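Lon211 (PDB 6VBK) is the N-terminal domain of an ATP-dependent Lon protease and probably takes part in recognising and binding protein substrates destined for degradation. Local coordinates at residues L17-D21 / G22-P26; P129-G133 / R134-L138; A155-V158 / V159-Q163. All blocks are in the same frame, centred on the assembly; numbering follows the deposited sequence.

How the contacts relate
All three contacts are local, each between adjoining pieces of chain, and they follow one another in series without nesting or crossing. Contact 1 comes first, where the chain leaves strand 9-19 of the β-sheet and turns into the loop leading to strand 29-33. Contact 2 lies after the last strand, 120-125, and closes the first turn of helix 133-153, the entry to the helical part. Contact 3 occupies the short helix 156-162, which comes next. Contacts 1 and 2 have centres about 26 Å apart, contacts 1 and 3 about 24 Å, contacts 2 and 3 about 22 Å; none touches another. Helix 133-153 thus starts at contact 2 and meets contact 3 near its far end.

Contact 1: L17-D21 / G22-P26; sequences LPLED and GVVLP
At the exit of strand 9-19, which pairs with strands 65-70 and 120-125 in the mixed β-sheet of the Lon N-terminal domain, the chain turns so that Leu19 on the strand meets Gly22 and Val24 in the following loop. Leu19 points into the turn. Its CG lies beside the backbone N and opposite the carbonyl carbon (chi1 -53°), which carries CD1 across to the loop, 3.7 Å from CG2 of Val24. The two side chains cross at about a right angle and touch through one methyl of each. Both also rest on Leu68 of strand 65-70, the parallel neighbour whose backbone pairs with Leu17 and Leu19, which joins the contact to that strand. At the bend, Gly22 takes a positive phi of 94°, a conformation suited to glycine. Its N-H is hydrogen-bonded to OD2 of Asp183, at the start of helix 183-191, while Val24 O accepts a hydrogen bond from Thr81 OG1. Glu20 and Asp21 lie on the exposed side of the bend. The carbonyl of Gly22 is directed back at the strand residue, its O 3.6 Å from CB of Leu19 and 3.9 Å from CD1 of Leu19.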
ATOM      1  N   LEU B  17      -9.719  11.987 -13.352  1.00 45.06           N
ATOM      2  CA  LEU B  17     -10.813  12.764 -13.982  1.00 52.18           C
ATOM      3  C   LEU B  17     -10.614  14.211 -13.533  1.00 58.26           C
ATOM      4  O   LEU B  17     -10.985  14.532 -12.399  1.00 64.22           O
ATOM      5  CB  LEU B  17     -12.172  12.211 -13.546  1.00 55.29           C
ATOM      6  CG  LEU B  17     -13.341  12.572 -14.460  1.00 58.14           C
ATOM      7  CD1 LEU B  17     -14.508  11.620 -14.256  1.00 53.29           C
ATOM      8  CD2 LEU B  17     -13.774  14.010 -14.238  1.00 64.88           C
ATOM      9  N   PRO B  18      -9.961  15.068 -14.344  1.00 64.23           N
ATOM     10  CA  PRO B  18      -9.683  16.447 -13.948  1.00 63.19           C
ATOM     11  C   PRO B  18     -10.929  17.336 -13.869  1.00 64.11           C
ATOM     12  O   PRO B  18     -11.786  17.225 -14.715  1.00 69.82           O
ATOM     13  CB  PRO B  18      -8.765  16.947 -15.072  1.00 76.22           C
ATOM     14  CG  PRO B  18      -9.176  16.127 -16.267  1.00 72.47           C
ATOM     15  CD  PRO B  18      -9.490  14.763 -15.693  1.00 65.72           C
ATOM     16  N   LEU B  19     -10.970  18.189 -12.843  1.00 77.43           N
ATOM     17  CA  LEU B  19     -12.080  19.153 -12.631  1.00 87.12           C
ATOM     18  C   LEU B  19     -11.519  20.570 -12.806  1.00 92.82           C
ATOM     19  O   LEU B  19     -10.778  21.021 -11.914  1.00 90.28           O
ATOM     20  CB  LEU B  19     -12.643  18.955 -11.222  1.00 76.69           C
ATOM     21  CG  LEU B  19     -13.052  17.526 -10.872  1.00 69.52           C
ATOM     22  CD1 LEU B  19     -13.481  17.427  -9.419  1.00 67.45           C
ATOM     23  CD2 LEU B  19     -14.162  17.042 -11.789  1.00 67.70           C
ATOM     24  N   GLU B  20     -11.830  21.220 -13.929  1.00105.21           N
ATOM     25  CA  GLU B  20     -11.323  22.591 -14.198  1.00118.35           C
ATOM     26  C   GLU B  20     -11.869  23.541 -13.129  1.00113.71           C
ATOM     27  O   GLU B  20     -11.087  24.349 -12.594  1.00110.44           O
ATOM     28  CB  GLU B  20     -11.817  23.064 -15.565  1.00126.48           C
ATOM     29  CG  GLU B  20     -11.429  22.148 -16.715  1.00127.44           C
ATOM     30  CD  GLU B  20     -10.204  22.581 -17.500  1.00123.61           C
ATOM     31  OE1 GLU B  20      -9.165  22.863 -16.872  1.00121.04           O
ATOM     32  OE2 GLU B  20     -10.296  22.640 -18.740  1.00123.01           O
ATOM     33  N   ASP B  21     -13.162  23.420 -12.819  1.00109.16           N
ATOM     34  CA  ASP B  21     -13.798  24.292 -11.798  1.00124.36           C
ATOM     35  C   ASP B  21     -14.625  23.436 -10.834  1.00141.78           C
ATOM     36  O   ASP B  21     -15.366  22.554 -11.304  1.00171.77           O
ATOM     37  CB  ASP B  21     -14.610  25.416 -12.449  1.00120.63           C
ATOM     38  CG  ASP B  21     -13.801  26.685 -12.662  1.00121.16           C
ATOM     39  OD1 ASP B  21     -12.780  26.852 -11.965  1.00118.45           O
ATOM     40  OD2 ASP B  21     -14.198  27.497 -13.522  1.00123.28           O
ATOM     41  N   GLY B  22     -14.510  23.721  -9.536  1.00130.61           N
ATOM     42  CA  GLY B  22     -15.261  22.995  -8.495  1.00119.30           C
ATOM     43  C   GLY B  22     -14.455  21.842  -7.932  1.00 99.03           C
ATOM     44  O   GLY B  22     -13.708  21.213  -8.697  1.00 98.86           O
ATOM     45  N   VAL B  23     -14.672  21.532  -6.654  1.00 74.95           N
ATOM     46  CA  VAL B  23     -13.942  20.423  -5.979  1.00 64.90           C
ATOM     47  C   VAL B  23     -14.975  19.439  -5.429  1.00 71.87           C
ATOM     48  O   VAL B  23     -15.895  19.883  -4.722  1.00 74.02           O
ATOM     49  CB  VAL B  23     -13.041  20.965  -4.854  1.00 73.68           C
ATOM     50  CG1 VAL B  23     -12.517  19.853  -3.962  1.00 75.32           C
ATOM     51  CG2 VAL B  23     -11.895  21.798  -5.403  1.00 80.21           C
ATOM     52  N   VAL B  24     -14.809  18.152  -5.736  1.00 58.50           N
ATOM     53  CA  VAL B  24     -15.745  17.112  -5.223  1.00 58.29           C
ATOM     54  C   VAL B  24     -15.138  16.523  -3.948  1.00 67.50           C
ATOM     55  O   VAL B  24     -14.070  15.892  -4.034  1.00 59.99           O
ATOM     56  CB  VAL B  24     -16.018  16.027  -6.279  1.00 50.90           C
ATOM     57  CG1 VAL B  24     -16.960  14.961  -5.749  1.00 55.05           C
ATOM     58  CG2 VAL B  24     -16.559  16.626  -7.565  1.00 53.11           C
ATOM     59  N   LEU B  25     -15.789  16.754  -2.808  1.00 53.37           N
ATOM     60  CA  LEU B  25     -15.315  16.235  -1.538  1.00 58.47           C
ATOM     61  C   LEU B  25     -16.020  14.930  -1.203  1.00 55.89           C
ATOM     62  O   LEU B  25     -17.084  14.629  -1.752  1.00 61.95           O
ATOM     63  CB  LEU B  25     -15.554  17.262  -0.425  1.00 66.95           C
ATOM     64  CG  LEU B  25     -14.813  18.590  -0.581  1.00 67.99           C
ATOM     65  CD1 LEU B  25     -15.172  19.546   0.544  1.00 62.28           C
ATOM     66  CD2 LEU B  25     -13.311  18.360  -0.635  1.00 65.12           C
ATOM     67  N   PRO B  26     -15.439  14.112  -0.324  1.00 52.49           N
ATOM     68  CA  PRO B  26     -16.127  12.885   0.097  1.00 46.66           C
ATOM     69  C   PRO B  26     -17.490  13.196   0.697  1.00 52.04           C
ATOM     70  O   PRO B  26     -17.647  14.132   1.484  1.00 51.37           O
ATOM     71  CB  PRO B  26     -15.174  12.287   1.137  1.00 58.79           C
ATOM     72  CG  PRO B  26     -13.830  12.798   0.738  1.00 49.03           C
ATOM     73  CD  PRO B  26     -14.065  14.184   0.208  1.00 48.34           C
TER

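Contact 2: P129-G133 / R134-L138; sequences PPASG and RAQEL
Gly133, Ser132 and Ala135 carry this contact, where the loop carrying Pro129 and Pro130 winds into the first turn of helix 133-153. Ser132 holds the N-cap position, but its hydroxyl makes no capping bond. The backbone does the work instead. Ser132 O accepts the N-H of Gln136 at 3.1 Å, with an N-H...O angle of 141°. Gly133 O takes two weak bonds, from Glu137 N at 3.4 Å and from Gln136 N at 3.1 Å; the backbone N-H of Gln136 is therefore shared between two carbonyls, the bond to Gly133 O being the weak one. The side chain of Gln136 follows its N-H: with CG beside the backbone N and opposite the carbonyl carbon (chi1 -56°), CG comes 3.3 Å from Ser132 O. Ala135 is buried under the cap, its CB 3.3 Å from Ser132 O, and it rests on Val196 of helix 195-207 as well. Ala131, the residue before the cap, reaches forward so that its CB comes 4.1 Å from CB of Ala135 and 3.9 Å from OE1 of Gln136. Ala131 and Gln136 both also touch Pro168 of helix 168-173, so the loop side of the turn is set against the helical bundle. On the other flank the long side chain of Arg134 leads away from the loop, and NH2 forms a salt bridge with OE2 of Glu200 on helix 195-207. The carboxylate of Glu137 folds back toward the Gly133 carbonyl, but both groups are acceptors and its modelled placement is doubtful. Chemically, the helix start relies on one ordinary and two weak main-chain bonds and on small apolar groups, while the charge of Arg134 is spent on a neighbouring helix.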
ATOM      1  N   PRO B 129     -10.234   8.466  10.726  1.00 89.13           N
ATOM      2  CA  PRO B 129     -10.227   7.978  12.102  1.00105.97           C
ATOM      3  C   PRO B 129     -11.447   8.470  12.855  1.00120.30           C
ATOM      4  O   PRO B 129     -12.035   9.508  12.502  1.00123.49           O
ATOM      5  CB  PRO B 129      -8.929   8.570  12.682  1.00 96.21           C
ATOM      6  CG  PRO B 129      -8.667   9.776  11.850  1.00 79.80           C
ATOM      7  CD  PRO B 129      -9.152   9.434  10.473  1.00 90.41           C
ATOM      8  N   PRO B 130     -11.881   7.748  13.890  1.00124.78           N
ATOM      9  CA  PRO B 130     -13.066   8.173  14.644  1.00121.93           C
ATOM     10  C   PRO B 130     -12.911   9.592  15.175  1.00115.72           C
ATOM     11  O   PRO B 130     -11.838   9.992  15.631  1.00106.30           O
ATOM     12  CB  PRO B 130     -13.147   7.148  15.780  1.00128.79           C
ATOM     13  CG  PRO B 130     -12.468   5.937  15.234  1.00130.66           C
ATOM     14  CD  PRO B 130     -11.358   6.454  14.361  1.00131.38           C
ATOM     15  N   ALA B 131     -14.001  10.353  15.095  1.00118.20           N
ATOM     16  CA  ALA B 131     -13.972  11.763  15.455  1.00109.77           C
ATOM     17  C   ALA B 131     -13.570  11.942  16.912  1.00 95.78           C
ATOM     18  O   ALA B 131     -14.080  11.253  17.801  1.00 90.21           O
ATOM     19  CB  ALA B 131     -15.340  12.394  15.201  1.00105.81           C
ATOM     20  N   SER B 132     -12.646  12.870  17.151  1.00 86.35           N
ATOM     21  CA  SER B 132     -12.230  13.187  18.507  1.00107.17           C
ATOM     22  C   SER B 132     -13.387  13.799  19.293  1.00118.49           C
ATOM     23  O   SER B 132     -14.398  14.236  18.732  1.00122.42           O
ATOM     24  CB  SER B 132     -11.044  14.152  18.496  1.00115.57           C
ATOM     25  OG  SER B 132      -9.880  13.534  17.969  1.00125.56           O
ATOM     26  N   GLY B 133     -13.236  13.803  20.618  1.00120.84           N
ATOM     27  CA  GLY B 133     -14.176  14.531  21.451  1.00114.50           C
ATOM     28  C   GLY B 133     -14.187  16.008  21.115  1.00103.86           C
ATOM     29  O   GLY B 133     -15.249  16.626  21.010  1.00 99.88           O
ATOM     30  N   ARG B 134     -12.999  16.589  20.918  1.00111.11           N
ATOM     31  CA  ARG B 134     -12.905  17.977  20.479  1.00115.28           C
ATOM     32  C   ARG B 134     -13.536  18.170  19.107  1.00121.03           C
ATOM     33  O   ARG B 134     -14.131  19.221  18.842  1.00111.83           O
ATOM     34  CB  ARG B 134     -11.441  18.421  20.463  1.00134.32           C
ATOM     35  CG  ARG B 134     -11.215  19.890  20.131  1.00143.67           C
ATOM     36  CD  ARG B 134     -10.499  20.048  18.800  1.00141.38           C
ATOM     37  NE  ARG B 134      -9.912  21.376  18.640  1.00139.72           N
ATOM     38  CZ  ARG B 134      -8.672  21.689  18.999  1.00142.88           C
ATOM     39  NH1 ARG B 134      -7.885  20.770  19.542  1.00141.98           N
ATOM     40  NH2 ARG B 134      -8.216  22.920  18.817  1.00140.36           N
ATOM     41  N   ALA B 135     -13.425  17.172  18.226  1.00 82.98           N
ATOM     42  CA  ALA B 135     -14.058  17.269  16.915  1.00 91.34           C
ATOM     43  C   ALA B 135     -15.573  17.357  17.031  1.00 87.72           C
ATOM     44  O   ALA B 135     -16.225  17.995  16.197  1.00 85.85           O
ATOM     45  CB  ALA B 135     -13.662  16.077  16.044  1.00 85.55           C
ATOM     46  N   GLN B 136     -16.149  16.723  18.056  1.00101.95           N
ATOM     47  CA  GLN B 136     -17.589  16.827  18.275  1.00 94.04           C
ATOM     48  C   GLN B 136     -17.989  18.252  18.637  1.00 86.04           C
ATOM     49  O   GLN B 136     -19.040  18.737  18.200  1.00 73.86           O
ATOM     50  CB  GLN B 136     -18.025  15.854  19.372  1.00115.24           C
ATOM     51  CG  GLN B 136     -17.655  14.397  19.115  1.00122.41           C
ATOM     52  CD  GLN B 136     -18.620  13.699  18.175  1.00123.36           C
ATOM     53  OE1 GLN B 136     -18.480  13.772  16.955  1.00116.71           O
ATOM     54  NE2 GLN B 136     -19.601  13.007  18.742  1.00127.76           N
ATOM     55  N   GLU B 137     -17.166  18.938  19.438  1.00103.39           N
ATOM     56  CA  GLU B 137     -17.461  20.323  19.791  1.00 96.75           C
ATOM     57  C   GLU B 137     -17.269  21.259  18.606  1.00 93.82           C
ATOM     58  O   GLU B 137     -17.975  22.268  18.496  1.00101.56           O
ATOM     59  CB  GLU B 137     -16.584  20.772  20.962  1.00 90.20           C
ATOM     60  CG  GLU B 137     -16.978  20.185  22.308  1.00118.88           C
ATOM     61  CD  GLU B 137     -16.085  19.036  22.735  1.00135.06           C
ATOM     62  OE1 GLU B 137     -16.611  17.936  23.000  1.00135.81           O
ATOM     63  OE2 GLU B 137     -14.853  19.237  22.808  1.00141.63           O
ATOM     64  N   LEU B 138     -16.316  20.956  17.721  1.00 77.23           N
ATOM     65  CA  LEU B 138     -16.157  21.749  16.507  1.00 88.23           C
ATOM     66  C   LEU B 138     -17.371  21.608  15.599  1.00 78.44           C
ATOM     67  O   LEU B 138     -17.785  22.575  14.949  1.00 78.98           O
ATOM     68  CB  LEU B 138     -14.888  21.326  15.770  1.00 80.89           C
ATOM     69  CG  LEU B 138     -13.580  21.353  16.558  1.00 97.30           C
ATOM     70  CD1 LEU B 138     -12.467  20.697  15.761  1.00 99.04           C
ATOM     71  CD2 LEU B 138     -13.213  22.777  16.917  1.00 86.75           C
TER

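Contact 3: A155-V158 / V159-Q163; sequences AWQV and VDVVQ
Val159 adopts the crowded rotamer, CG1 between its backbone N and carbonyl carbon (chi1 73°), and this sends CG1 back along the helix toward Trp156. There the methyl lies 3.4 Å from Trp156 O and 3.9 Å from CE3 of the Trp156 ring, approaching the ring obliquely. Trp156 has its CG beside the backbone N, which sets the indole alongside Val159, the two side chains pointing the same way. Val158 and Val162 also lie side by side: CG1 of Val158 meets CG2 of Val162 at 3.7 Å, and the same CG2 is 3.2 Å from Val158 O. These pairs are the three- and four-residue steps of the short helix 156-162, which follows helix 133-153 in the helical part of the Lon N-terminal domain and packs back along it. Val159 is buried there, touching Ser147, while Val158 rests on Leu150 and Trp156 on Gln151. Three i to i+4 bonds, with a weak i+3 bond beside one of them, hold the main chain. Ala155, at the N-cap position, offers its O to the N-H of Val159 at 3.0 Å in a nearly straight bond, and Trp156 O receives Asp160 N. Val158 O accepts two donors: Val162 N at 3.0 Å, with an N-H...O angle of 163°, and more weakly Val161 N. On the exposed flank the polar side chains of Gln157 and Asp160 cross, their amide and carboxylate planes only 15° apart. Even so, NE2 of Gln157 stays 4.0 Å from OD2 of Asp160, a loose polar approach on the surface. Beyond the last turn, Gln163 O receives a weak hydrogen bond from NZ of Lys143 on helix 133-153.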
ATOM      1  N   ALA B 155     -32.786  28.182   2.584  1.00 51.68           N
ATOM      2  CA  ALA B 155     -32.632  26.772   2.226  1.00 55.42           C
ATOM      3  C   ALA B 155     -33.015  25.922   3.434  1.00 58.86           C
ATOM      4  O   ALA B 155     -32.176  25.388   4.160  1.00 52.77           O
ATOM      5  CB  ALA B 155     -31.207  26.492   1.764  1.00 53.38           C
ATOM      6  N   TRP B 156     -34.328  25.786   3.635  1.00 55.25           N
ATOM      7  CA  TRP B 156     -34.833  25.112   4.826  1.00 44.18           C
ATOM      8  C   TRP B 156     -34.761  23.596   4.711  1.00 46.72           C
ATOM      9  O   TRP B 156     -34.527  22.916   5.718  1.00 48.32           O
ATOM     10  CB  TRP B 156     -36.264  25.563   5.107  1.00 41.59           C
ATOM     11  CG  TRP B 156     -36.328  27.019   5.420  1.00 48.56           C
ATOM     12  CD1 TRP B 156     -36.682  28.026   4.572  1.00 44.15           C
ATOM     13  CD2 TRP B 156     -35.989  27.639   6.662  1.00 43.97           C
ATOM     14  NE1 TRP B 156     -36.602  29.236   5.217  1.00 50.49           N
ATOM     15  CE2 TRP B 156     -36.177  29.025   6.502  1.00 45.98           C
ATOM     16  CE3 TRP B 156     -35.555  27.155   7.901  1.00 58.82           C
ATOM     17  CZ2 TRP B 156     -35.946  29.933   7.531  1.00 57.97           C
ATOM     18  CZ3 TRP B 156     -35.327  28.057   8.921  1.00 45.96           C
ATOM     19  CH2 TRP B 156     -35.522  29.429   8.730  1.00 56.09           C
ATOM     20  N   GLN B 157     -34.961  23.050   3.511  1.00 51.00           N
ATOM     21  CA  GLN B 157     -34.754  21.620   3.312  1.00 52.74           C
ATOM     22  C   GLN B 157     -33.311  21.231   3.608  1.00 49.09           C
ATOM     23  O   GLN B 157     -33.048  20.161   4.168  1.00 46.22           O
ATOM     24  CB  GLN B 157     -35.132  21.230   1.882  1.00 48.12           C
ATOM     25  CG  GLN B 157     -34.666  19.843   1.456  1.00 52.83           C
ATOM     26  CD  GLN B 157     -35.480  18.727   2.079  1.00 58.38           C
ATOM     27  OE1 GLN B 157     -36.421  18.219   1.470  1.00 48.55           O
ATOM     28  NE2 GLN B 157     -35.118  18.334   3.297  1.00 51.85           N
ATOM     29  N   VAL B 158     -32.362  22.099   3.251  1.00 43.94           N
ATOM     30  CA  VAL B 158     -30.951  21.784   3.447  1.00 51.55           C
ATOM     31  C   VAL B 158     -30.572  21.901   4.919  1.00 48.28           C
ATOM     32  O   VAL B 158     -29.978  20.982   5.496  1.00 49.93           O
ATOM     33  CB  VAL B 158     -30.073  22.687   2.564  1.00 47.77           C
ATOM     34  CG1 VAL B 158     -28.600  22.426   2.838  1.00 51.39           C
ATOM     35  CG2 VAL B 158     -30.393  22.459   1.094  1.00 46.88           C
ATOM     36  N   VAL B 159     -30.911  23.027   5.552  1.00 48.53           N
ATOM     37  CA  VAL B 159     -30.555  23.233   6.953  1.00 47.16           C
ATOM     38  C   VAL B 159     -31.204  22.191   7.851  1.00 45.48           C
ATOM     39  O   VAL B 159     -30.686  21.900   8.934  1.00 55.52           O
ATOM     40  CB  VAL B 159     -30.925  24.664   7.400  1.00 62.56           C
ATOM     41  CG1 VAL B 159     -32.431  24.815   7.561  1.00 58.86           C
ATOM     42  CG2 VAL B 159     -30.202  25.027   8.689  1.00 67.58           C
ATOM     43  N   ASP B 160     -32.323  21.610   7.417  1.00 56.02           N
ATOM     44  CA  ASP B 160     -32.949  20.523   8.165  1.00 46.61           C
ATOM     45  C   ASP B 160     -31.983  19.358   8.347  1.00 44.00           C
ATOM     46  O   ASP B 160     -31.787  18.866   9.464  1.00 46.11           O
ATOM     47  CB  ASP B 160     -34.221  20.075   7.439  1.00 43.78           C
ATOM     48  CG  ASP B 160     -34.814  18.797   8.007  1.00 49.03           C
ATOM     49  OD1 ASP B 160     -34.565  18.473   9.186  1.00 70.43           O
ATOM     50  OD2 ASP B 160     -35.541  18.110   7.258  1.00 53.43           O
ATOM     51  N   VAL B 161     -31.360  18.911   7.256  1.00 40.12           N
ATOM     52  CA  VAL B 161     -30.509  17.727   7.309  1.00 47.71           C
ATOM     53  C   VAL B 161     -29.115  18.074   7.822  1.00 49.02           C
ATOM     54  O   VAL B 161     -28.495  17.281   8.539  1.00 48.84           O
ATOM     55  CB  VAL B 161     -30.454  17.062   5.923  1.00 42.85           C
ATOM     56  CG1 VAL B 161     -29.604  15.799   5.965  1.00 48.31           C
ATOM     57  CG2 VAL B 161     -31.859  16.752   5.427  1.00 47.52           C
ATOM     58  N   VAL B 162     -28.606  19.260   7.473  1.00 40.71           N
ATOM     59  CA  VAL B 162     -27.234  19.620   7.825  1.00 42.94           C
ATOM     60  C   VAL B 162     -27.035  19.593   9.337  1.00 45.56           C
ATOM     61  O   VAL B 162     -26.017  19.093   9.833  1.00 66.92           O
ATOM     62  CB  VAL B 162     -26.872  20.995   7.229  1.00 51.56           C
ATOM     63  CG1 VAL B 162     -25.559  21.500   7.806  1.00 50.84           C
ATOM     64  CG2 VAL B 162     -26.782  20.906   5.715  1.00 56.33           C
ATOM     65  N   GLN B 163     -27.998  20.111  10.095  1.00 45.46           N
ATOM     66  CA  GLN B 163     -27.865  20.102  11.547  1.00 44.49           C
ATOM     67  C   GLN B 163     -28.182  18.744  12.165  1.00 43.76           C
ATOM     68  O   GLN B 163     -28.132  18.615  13.392  1.00 56.23           O
ATOM     69  CB  GLN B 163     -28.747  21.188  12.170  1.00 61.26           C
ATOM     70  CG  GLN B 163     -30.232  21.038  11.921  1.00 75.35           C
ATOM     71  CD  GLN B 163     -30.999  22.304  12.259  1.00 76.39           C
ATOM     72  OE1 GLN B 163     -30.419  23.386  12.356  1.00 75.46           O
ATOM     73  NE2 GLN B 163     -32.307  22.173  12.442  1.00 76.70           N
TER